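Local coordinates for antigen MTB48, Mycobacterial protein (Mycobacterium smegmatis, PDB 4WJ1), which is an ESX-1 type VII secretion protein, here its N-terminal PE and PPE helical part, and is probably involved in DNA conjugation, at least in the recipient strain, at residues A[8-13]-A[82-87]; A[120-125]-A[281-286]; A[151-156]-A[222-227]. All coordinates share one frame; numbering follows the deposited sequence.

Contact 1. Residues A[8-13]-A[82-87]; sequences LQYELP and QKIEEQ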
loop_
_atom_site.group_PDB
_atom_site.type_symbol
_atom_site.label_atom_id
_atom_site.label_comp_id
_atom_site.label_asym_id
_atom_site.label_seq_id
_atom_site.Cartn_x
_atom_site.Cartn_y
_atom_site.Cartn_z
ATOM N N LEU A 8 -6.805 -16.288 -33.675
ATOM C CA LEU A 8 -5.961 -15.151 -33.360
ATOM C C LEU A 8 -6.350 -13.901 -34.163
ATOM O O LEU A 8 -6.256 -13.879 -35.394
ATOM C CB LEU A 8 -4.493 -15.501 -33.604
ATOM C CG LEU A 8 -3.510 -14.332 -33.469
ATOM C CD1 LEU A 8 -3.633 -13.637 -32.107
ATOM C CD2 LEU A 8 -2.081 -14.797 -33.689
ATOM N N GLN A 9 -6.807 -12.877 -33.442
ATOM C CA GLN A 9 -7.074 -11.549 -33.994
ATOM C C GLN A 9 -6.285 -10.539 -33.188
ATOM O O GLN A 9 -6.175 -10.666 -31.962
ATOM C CB GLN A 9 -8.566 -11.175 -33.933
ATOM C CG GLN A 9 -9.529 -12.200 -34.464
ATOM C CD GLN A 9 -9.419 -12.359 -35.960
ATOM O OE1 GLN A 9 -9.250 -11.376 -36.689
ATOM N NE2 GLN A 9 -9.503 -13.601 -36.433
ATOM N N TYR A 10 -5.757 -9.521 -33.856
ATOM C CA TYR A 10 -5.095 -8.425 -33.147
ATOM C C TYR A 10 -5.213 -7.147 -33.931
ATOM O O TYR A 10 -5.237 -7.166 -35.152
ATOM C CB TYR A 10 -3.624 -8.736 -32.922
ATOM C CG TYR A 10 -3.002 -9.318 -34.160
ATOM C CD1 TYR A 10 -2.549 -8.497 -35.184
ATOM C CD2 TYR A 10 -2.898 -10.691 -34.320
ATOM C CE1 TYR A 10 -2.002 -9.027 -36.329
ATOM C CE2 TYR A 10 -2.345 -11.235 -35.462
ATOM C CZ TYR A 10 -1.902 -10.402 -36.462
ATOM O OH TYR A 10 -1.351 -10.956 -37.594
ATOM N N GLU A 11 -5.285 -6.031 -33.230
ATOM C CA GLU A 11 -5.081 -4.749 -33.871
ATOM C C GLU A 11 -3.900 -4.113 -33.180
ATOM O O GLU A 11 -3.951 -3.840 -31.977
ATOM C CB GLU A 11 -6.337 -3.894 -33.803
ATOM C CG GLU A 11 -7.354 -4.308 -34.860
ATOM C CD GLU A 11 -8.793 -4.070 -34.434
ATOM O OE1 GLU A 11 -9.018 -3.228 -33.536
ATOM O OE2 GLU A 11 -9.698 -4.733 -34.998
ATOM N N LEU A 12 -2.818 -3.927 -33.930
ATOM C CA LEU A 12 -1.558 -3.496 -33.327
ATOM C C LEU A 12 -1.668 -2.162 -32.559
ATOM O O LEU A 12 -1.137 -2.056 -31.454
ATOM C CB LEU A 12 -0.470 -3.421 -34.396
ATOM C CG LEU A 12 -0.223 -4.763 -35.105
ATOM C CD1 LEU A 12 0.694 -4.582 -36.299
ATOM C CD2 LEU A 12 0.356 -5.799 -34.125
ATOM N N PRO A 13 -2.356 -1.148 -33.125
ATOM C CA PRO A 13 -2.503 0.069 -32.308
ATOM C C PRO A 13 -3.241 -0.185 -30.999
ATOM O O PRO A 13 -2.876 0.393 -29.979
ATOM C CB PRO A 13 -3.319 1.005 -33.206
ATOM C CG PRO A 13 -3.023 0.538 -34.596
ATOM C CD PRO A 13 -2.860 -0.951 -34.501
ATOM N N GLN A 82 3.480 -8.417 -35.618
ATOM C CA GLN A 82 4.046 -7.639 -36.710
ATOM C C GLN A 82 4.786 -8.556 -37.686
ATOM O O GLN A 82 4.663 -8.415 -38.904
ATOM C CB GLN A 82 4.993 -6.559 -36.187
ATOM C CG GLN A 82 5.566 -5.687 -37.287
ATOM C CD GLN A 82 4.489 -4.889 -37.998
ATOM O OE1 GLN A 82 4.128 -5.173 -39.149
ATOM N NE2 GLN A 82 3.958 -3.882 -37.308
ATOM N N LYS A 83 5.548 -9.501 -37.150
ATOM C CA LYS A 83 6.308 -10.400 -38.003
ATOM C C LYS A 83 5.357 -11.314 -38.752
ATOM O O LYS A 83 5.557 -11.597 -39.934
ATOM C CB LYS A 83 7.314 -11.215 -37.193
ATOM C CG LYS A 83 8.705 -10.575 -37.137
ATOM C CD LYS A 83 9.622 -11.146 -38.232
ATOM C CE LYS A 83 11.104 -10.887 -37.937
ATOM N NZ LYS A 83 12.014 -11.644 -38.855
ATOM N N ILE A 84 4.309 -11.757 -38.070
ATOM C CA ILE A 84 3.320 -12.633 -38.688
ATOM C C ILE A 84 2.668 -11.896 -39.847
ATOM O O ILE A 84 2.472 -12.460 -40.927
ATOM C CB ILE A 84 2.274 -13.102 -37.656
ATOM C CG1 ILE A 84 2.857 -14.249 -36.836
ATOM C CG2 ILE A 84 0.988 -13.532 -38.313
ATOM C CD1 ILE A 84 2.068 -14.580 -35.584
ATOM N N GLU A 85 2.390 -10.618 -39.628
ATOM C CA GLU A 85 1.761 -9.772 -40.627
ATOM C C GLU A 85 2.649 -9.605 -41.849
ATOM O O GLU A 85 2.163 -9.624 -42.983
ATOM C CB GLU A 85 1.422 -8.404 -40.024
ATOM C CG GLU A 85 0.071 -7.855 -40.456
ATOM C CD GLU A 85 -1.054 -8.829 -40.177
ATOM O OE1 GLU A 85 -1.061 -9.403 -39.078
ATOM O OE2 GLU A 85 -1.916 -9.049 -41.058
ATOM N N GLU A 86 3.951 -9.450 -41.631
ATOM C CA GLU A 86 4.878 -9.332 -42.756
ATOM C C GLU A 86 4.945 -10.629 -43.551
ATOM O O GLU A 86 4.962 -10.596 -44.778
ATOM C CB GLU A 86 6.274 -8.938 -42.284
ATOM C CG GLU A 86 6.335 -7.538 -41.699
ATOM C CD GLU A 86 7.582 -7.295 -40.856
ATOM O OE1 GLU A 86 8.524 -8.125 -40.919
ATOM O OE2 GLU A 86 7.609 -6.274 -40.127
ATOM N N GLN A 87 4.971 -11.764 -42.852
ATOM C CA GLN A 87 5.049 -13.066 -43.514
ATOM C C GLN A 87 3.831 -13.318 -44.368
ATOM O O GLN A 87 3.950 -13.753 -45.507
ATOM C CB GLN A 87 5.179 -14.197 -42.501
ATOM C CG GLN A 87 6.447 -14.164 -41.684
ATOM C CD GLN A 87 6.432 -15.196 -40.577
ATOM O OE1 GLN A 87 5.394 -15.801 -40.295
ATOM N NE2 GLN A 87 7.583 -15.406 -39.942
#

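Contact 2. Residues A[120-125]-A[281-286]; sequences LAIPSM and GKPPSI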
loop_
_atom_site.group_PDB
_atom_site.type_symbol
_atom_site.label_atom_id
_atom_site.label_comp_id
_atom_site.label_asym_id
_atom_site.label_seq_id
_atom_site.Cartn_x
_atom_site.Cartn_y
_atom_site.Cartn_z
ATOM N N LEU A 120 9.890 -7.239 -9.076
ATOM C CA LEU A 120 10.682 -6.394 -8.186
ATOM C C LEU A 120 10.778 -7.009 -6.783
ATOM O O LEU A 120 9.787 -7.508 -6.247
ATOM C CB LEU A 120 10.078 -4.986 -8.106
ATOM C CG LEU A 120 10.856 -3.980 -7.258
ATOM C CD1 LEU A 120 12.188 -3.652 -7.913
ATOM C CD2 LEU A 120 10.050 -2.707 -6.996
ATOM N N ALA A 121 11.975 -6.988 -6.201
ATOM C CA ALA A 121 12.160 -7.431 -4.821
ATOM C C ALA A 121 11.410 -6.529 -3.846
ATOM O O ALA A 121 11.456 -5.300 -3.961
ATOM C CB ALA A 121 13.638 -7.462 -4.462
ATOM N N ILE A 122 10.731 -7.148 -2.884
ATOM C CA ILE A 122 10.090 -6.420 -1.793
ATOM C C ILE A 122 10.909 -6.605 -0.508
ATOM O O ILE A 122 10.828 -7.650 0.149
ATOM C CB ILE A 122 8.638 -6.894 -1.583
ATOM C CG1 ILE A 122 7.867 -6.847 -2.904
ATOM C CG2 ILE A 122 7.936 -6.069 -0.496
ATOM C CD1 ILE A 122 6.421 -7.255 -2.772
ATOM N N PRO A 123 11.708 -5.585 -0.152
ATOM C CA PRO A 123 12.680 -5.679 0.943
ATOM C C PRO A 123 12.055 -6.151 2.248
ATOM O O PRO A 123 10.904 -5.829 2.537
ATOM C CB PRO A 123 13.193 -4.243 1.082
ATOM C CG PRO A 123 12.128 -3.409 0.489
ATOM C CD PRO A 123 11.617 -4.212 -0.664
ATOM N N SER A 124 12.813 -6.923 3.019
ATOM C CA SER A 124 12.341 -7.401 4.310
ATOM C C SER A 124 12.416 -6.299 5.358
ATOM O O SER A 124 13.445 -5.641 5.534
ATOM C CB SER A 124 13.149 -8.606 4.757
ATOM O OG SER A 124 12.959 -9.690 3.860
HETATM N N MSE A 125 11.301 -6.083 6.037
HETATM C CA MSE A 125 11.254 -5.136 7.138
HETATM C C MSE A 125 10.746 -5.868 8.376
HETATM O O MSE A 125 9.679 -6.486 8.341
HETATM C CB MSE A 125 10.365 -3.941 6.772
HETATM C CG MSE A 125 10.907 -3.115 5.607
HETATM SE SE MSE A 125 9.587 -2.239 4.454
HETATM C CE MSE A 125 8.954 -3.783 3.464
ATOM N N GLY A 281 -0.117 -8.949 0.264
ATOM C CA GLY A 281 0.525 -9.914 -0.601
ATOM C C GLY A 281 1.195 -9.230 -1.779
ATOM O O GLY A 281 0.745 -8.180 -2.245
ATOM N N LYS A 282 2.280 -9.830 -2.252
ATOM C CA LYS A 282 2.955 -9.376 -3.456
ATOM C C LYS A 282 1.972 -9.335 -4.625
ATOM O O LYS A 282 0.945 -10.022 -4.607
ATOM C CB LYS A 282 4.127 -10.308 -3.778
ATOM C CG LYS A 282 3.672 -11.637 -4.354
ATOM C CD LYS A 282 4.793 -12.667 -4.459
ATOM C CE LYS A 282 4.298 -13.927 -5.188
ATOM N NZ LYS A 282 3.738 -13.618 -6.565
ATOM N N PRO A 283 2.279 -8.536 -5.652
ATOM C CA PRO A 283 1.437 -8.518 -6.854
ATOM C C PRO A 283 1.601 -9.775 -7.714
ATOM O O PRO A 283 2.572 -10.515 -7.563
ATOM C CB PRO A 283 1.943 -7.289 -7.601
ATOM C CG PRO A 283 3.381 -7.221 -7.229
ATOM C CD PRO A 283 3.409 -7.604 -5.763
ATOM N N PRO A 284 0.646 -10.027 -8.617
ATOM C CA PRO A 284 0.838 -11.170 -9.515
ATOM C C PRO A 284 1.870 -10.824 -10.580
ATOM O O PRO A 284 1.954 -9.670 -11.015
ATOM C CB PRO A 284 -0.546 -11.374 -10.130
ATOM C CG PRO A 284 -1.117 -9.984 -10.159
ATOM C CD PRO A 284 -0.625 -9.328 -8.881
ATOM N N SER A 285 2.663 -11.806 -10.981
ATOM C CA SER A 285 3.644 -11.577 -12.025
ATOM C C SER A 285 3.193 -12.342 -13.251
ATOM O O SER A 285 2.985 -13.547 -13.180
ATOM C CB SER A 285 5.044 -12.014 -11.578
ATOM O OG SER A 285 5.443 -11.333 -10.396
ATOM N N ILE A 286 3.009 -11.643 -14.366
ATOM C CA ILE A 286 2.658 -12.322 -15.610
ATOM C C ILE A 286 3.825 -13.183 -16.071
ATOM O O ILE A 286 4.990 -12.851 -15.833
ATOM C CB ILE A 286 2.293 -11.330 -16.723
ATOM C CG1 ILE A 286 1.609 -12.060 -17.875
ATOM C CG2 ILE A 286 3.532 -10.596 -17.205
ATOM C CD1 ILE A 286 1.230 -11.174 -18.982
#

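Contact 3. Residues A[151-156]-A[222-227]; sequences TQALSM and DAHDKL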
loop_
_atom_site.group_PDB
_atom_site.type_symbol
_atom_site.label_atom_id
_atom_site.label_comp_id
_atom_site.label_asym_id
_atom_site.label_seq_id
_atom_site.Cartn_x
_atom_site.Cartn_y
_atom_site.Cartn_z
ATOM N N THR A 151 -0.540 17.156 21.494
ATOM C CA THR A 151 -1.646 16.508 22.177
ATOM C C THR A 151 -2.816 16.259 21.239
ATOM O O THR A 151 -3.795 15.598 21.616
ATOM C CB THR A 151 -2.113 17.361 23.400
ATOM O OG1 THR A 151 -2.662 18.606 22.947
ATOM C CG2 THR A 151 -0.941 17.655 24.299
ATOM N N GLN A 152 -2.718 16.772 20.015
ATOM C CA GLN A 152 -3.775 16.548 19.036
ATOM C C GLN A 152 -3.416 15.490 17.991
ATOM O O GLN A 152 -4.261 15.121 17.163
ATOM C CB GLN A 152 -4.112 17.842 18.326
ATOM C CG GLN A 152 -5.019 18.755 19.108
ATOM C CD GLN A 152 -5.269 20.040 18.352
ATOM O OE1 GLN A 152 -4.492 20.998 18.445
ATOM N NE2 GLN A 152 -6.334 20.057 17.568
ATOM N N ALA A 153 -2.163 15.038 18.020
ATOM C CA ALA A 153 -1.657 14.031 17.079
ATOM C C ALA A 153 -2.032 14.369 15.654
ATOM O O ALA A 153 -2.477 13.506 14.902
ATOM C CB ALA A 153 -2.176 12.656 17.441
ATOM N N LEU A 154 -1.874 15.640 15.312
ATOM C CA LEU A 154 -2.231 16.148 13.993
ATOM C C LEU A 154 -1.473 15.479 12.861
ATOM O O LEU A 154 -2.035 15.282 11.783
ATOM C CB LEU A 154 -1.998 17.657 13.927
ATOM C CG LEU A 154 -2.857 18.458 14.900
ATOM C CD1 LEU A 154 -2.494 19.936 14.835
ATOM C CD2 LEU A 154 -4.321 18.232 14.567
ATOM N N SER A 155 -0.195 15.170 13.088
ATOM C CA SER A 155 0.610 14.499 12.069
ATOM C C SER A 155 0.016 13.125 11.762
ATOM O O SER A 155 -0.290 12.811 10.611
ATOM C CB SER A 155 2.067 14.359 12.510
ATOM O OG SER A 155 2.841 13.738 11.491
HETATM N N MSE A 156 -0.177 12.336 12.815
HETATM C CA MSE A 156 -0.780 11.023 12.698
HETATM C C MSE A 156 -2.163 11.096 12.076
HETATM O O MSE A 156 -2.512 10.265 11.238
HETATM C CB MSE A 156 -0.834 10.340 14.065
HETATM C CG MSE A 156 0.527 9.798 14.491
HETATM SE SE MSE A 156 1.319 8.595 13.152
HETATM C CE MSE A 156 -0.208 7.482 12.781
ATOM N N ASP A 222 -7.576 7.869 17.958
ATOM C CA ASP A 222 -8.711 7.880 18.873
ATOM C C ASP A 222 -8.247 7.576 20.287
ATOM O O ASP A 222 -8.658 8.244 21.240
ATOM C CB ASP A 222 -9.784 6.878 18.454
ATOM C CG ASP A 222 -10.561 7.332 17.219
ATOM O OD1 ASP A 222 -10.339 8.476 16.766
ATOM O OD2 ASP A 222 -11.402 6.549 16.710
ATOM N N ALA A 223 -7.386 6.576 20.422
ATOM C CA ALA A 223 -6.884 6.193 21.736
ATOM C C ALA A 223 -6.046 7.311 22.336
ATOM O O ALA A 223 -6.045 7.524 23.546
ATOM C CB ALA A 223 -6.077 4.935 21.650
ATOM N N HIS A 224 -5.337 8.031 21.481
ATOM C CA HIS A 224 -4.481 9.085 21.958
ATOM C C HIS A 224 -5.314 10.288 22.418
ATOM O O HIS A 224 -5.012 10.894 23.443
ATOM C CB HIS A 224 -3.486 9.497 20.876
ATOM C CG HIS A 224 -2.435 10.432 21.369
ATOM N ND1 HIS A 224 -2.603 11.804 21.376
ATOM C CD2 HIS A 224 -1.217 10.205 21.912
ATOM C CE1 HIS A 224 -1.527 12.372 21.875
ATOM N NE2 HIS A 224 -0.666 11.425 22.215
ATOM N N ASP A 225 -6.345 10.621 21.640
ATOM C CA ASP A 225 -7.346 11.614 22.017
ATOM C C ASP A 225 -7.887 11.325 23.412
ATOM O O ASP A 225 -7.930 12.205 24.278
ATOM C CB ASP A 225 -8.505 11.630 21.012
ATOM C CG ASP A 225 -8.164 12.368 19.714
ATOM O OD1 ASP A 225 -7.046 12.907 19.582
ATOM O OD2 ASP A 225 -9.032 12.414 18.821
ATOM N N LYS A 226 -8.294 10.083 23.624
ATOM C CA LYS A 226 -8.842 9.663 24.910
ATOM C C LYS A 226 -7.783 9.763 26.014
ATOM O O LYS A 226 -8.101 10.070 27.164
ATOM C CB LYS A 226 -9.386 8.241 24.798
ATOM C CG LYS A 226 -10.243 7.757 25.956
ATOM C CD LYS A 226 -11.135 6.602 25.491
ATOM C CE LYS A 226 -11.149 5.440 26.484
ATOM N NZ LYS A 226 -11.338 4.110 25.792
ATOM N N LEU A 227 -6.525 9.515 25.660
ATOM C CA LEU A 227 -5.445 9.587 26.633
ATOM C C LEU A 227 -5.283 11.037 27.084
ATOM O O LEU A 227 -5.217 11.337 28.270
ATOM C CB LEU A 227 -4.142 9.061 26.040
ATOM C CG LEU A 227 -2.916 9.394 26.888
ATOM C CD1 LEU A 227 -2.896 8.559 28.156
ATOM C CD2 LEU A 227 -1.638 9.237 26.093
HETATM O O HOH W 1 -4.737 13.210 20.289
#

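Contact 1. Residues A[8-13]-A[82-87]
Tyr10 and Leu12 reach from the N-terminal loop and the first turn of helix 12-22 to one flank of helix 40-96, where Gln82, Ile84 and Glu85 receive them. Leu12 crosses Gln82 at about a right angle, its CD1 meeting the amide NE2 at 3.5 Å. Gln82 is bent at chi2 (64°), which turns the amide back to this methyl although its CB starts off away from the segment 8-13. The phenol oxygen of Tyr10 lies 3.6 Å from CG2 of Ile84. Glu85 comes to the edge of the Tyr10 ring from the opposite direction, its carboxylate, as modelled, 71° from the ring plane; the model brings its OE1 implausibly close to OH, and both spacing and tilt are doubtful. Behind this first shell, CG of Leu8 borders the ring in its plane, Tyr81 stacks on it, and Trp184 touches Tyr10 from the PPE part. Tyr81 and Glu85 fit the Tyr-X-X-X-Asp/Glu signature of type VII substrates, and Trp184 fits the Trp-X-Gly turn that accompanies it, consistent with a composite export signal at this end of the molecule. With no assured hydrogen bond across the two segments, the contact rests on van der Waals touches, and the acidic group of the signature sits at a partly exposed surface.

Contact 2. Residues A[120-125]-A[281-286]
Ile122 and Lys282 bring two irregular segments together, with CA atoms 7.9 Å apart at their nearest, and the apolar touches all come from one methyl group. CD1 of Ile122 lies 3.9 Å from CB of Lys282, and the same CD1 is 4.1 Å from CA of that lysine, so the methyl rests against the base of the side chain and its backbone carbon. The two side chains cross at about a right angle. The isoleucine reaches this far because CD1 continues its CG1 branch in an extended line (chi2 -178°). A looser touch links CD1 of Ile122 to CD of Pro283 at 4.3 Å, at the ring carbon bonded to the proline nitrogen.

The two segments run in opposite directions, yet no hydrogen bond joins them and they do not form a sheet. Residues 281-284 have the extended backbone angles of a polyproline II conformation. Segment 120-125 belongs to the linker between helix 40-96 of the PE part and the helices of the PPE part, whereas 281-286 follows helix 248-272 and runs back along the bundle. Ile122 also packs on Ala62 of helix 40-96, and Pro283 touches both Glu66 of that helix and Trp202 of helix 187-230.

Polar interactions involve segment 281-286. With CG of Lys282 between its backbone N and carbonyl carbon (chi1 75°), the chain heads over its own backbone, and a bend at chi4 then lets NZ make a weak hydrogen bond of 3.5 Å to O of Pro283. Hydrogen bonds from Gly281 O to Trp202 NE1, Ser285 OG to Glu66 and Ile286 O to Arg69 NH1 hold the segment to both helices.

Contact 3. Residues A[151-156]-A[222-227]
The backbone of Ala153, in the N-cap position of helix 154-178, takes a left-handed conformation (phi 48°, psi 44°) and passes 7.5 Å, CA to CA, from His224 on helix 187-230. Both helices belong to the all-helical PPE domain, and the contact joins the start of the first to a late turn of the second. Ala153 turns its CB toward helix 187-230, and the methyl lies obliquely to the His224 ring, 4.0 Å from ND1. Thr151 contributes its carbonyl rather than its side chain: its O lies at the edge of the ring, near the ring plane, 4.0 Å from CE1 of His224.

No direct hydrogen bond crosses, and a single water does the bridging. With CG anti to the backbone N (chi1 -171°), His224 presents ND1 to this water, while NE2 is hydrogen-bonded to Asp37, which would tend to favour a protonated ring. Asp225 shares the water through OD1, at a distance too short to be trusted, and the same oxygen forms a salt bridge with Lys157, which also hydrogen-bonds to Gln152 O. The water lies in the plane of the His224 ring, 2.8 Å from ND1, and donates to O of Thr151 at 2.9 Å.

Overall arrangement
The three contacts are spread along an elongated bundle without strands. Contacts 1 and 3 lie on opposite sides of the chain's centre, their centres 60 Å apart, and contact 2 sits about 33 Å, centre to centre, from each. Contact 1 closes first in sequence; contact 3 is nested inside the long loop that contact 2 closes. Helix 40-96 takes part directly in contact 1 and backs the other two, while helix 187-230 carries half of contact 3 and supports segment 281-286. PE and PPE parts are thus joined at several levels, from the end bearing the probable export signal to the far side of the bundle.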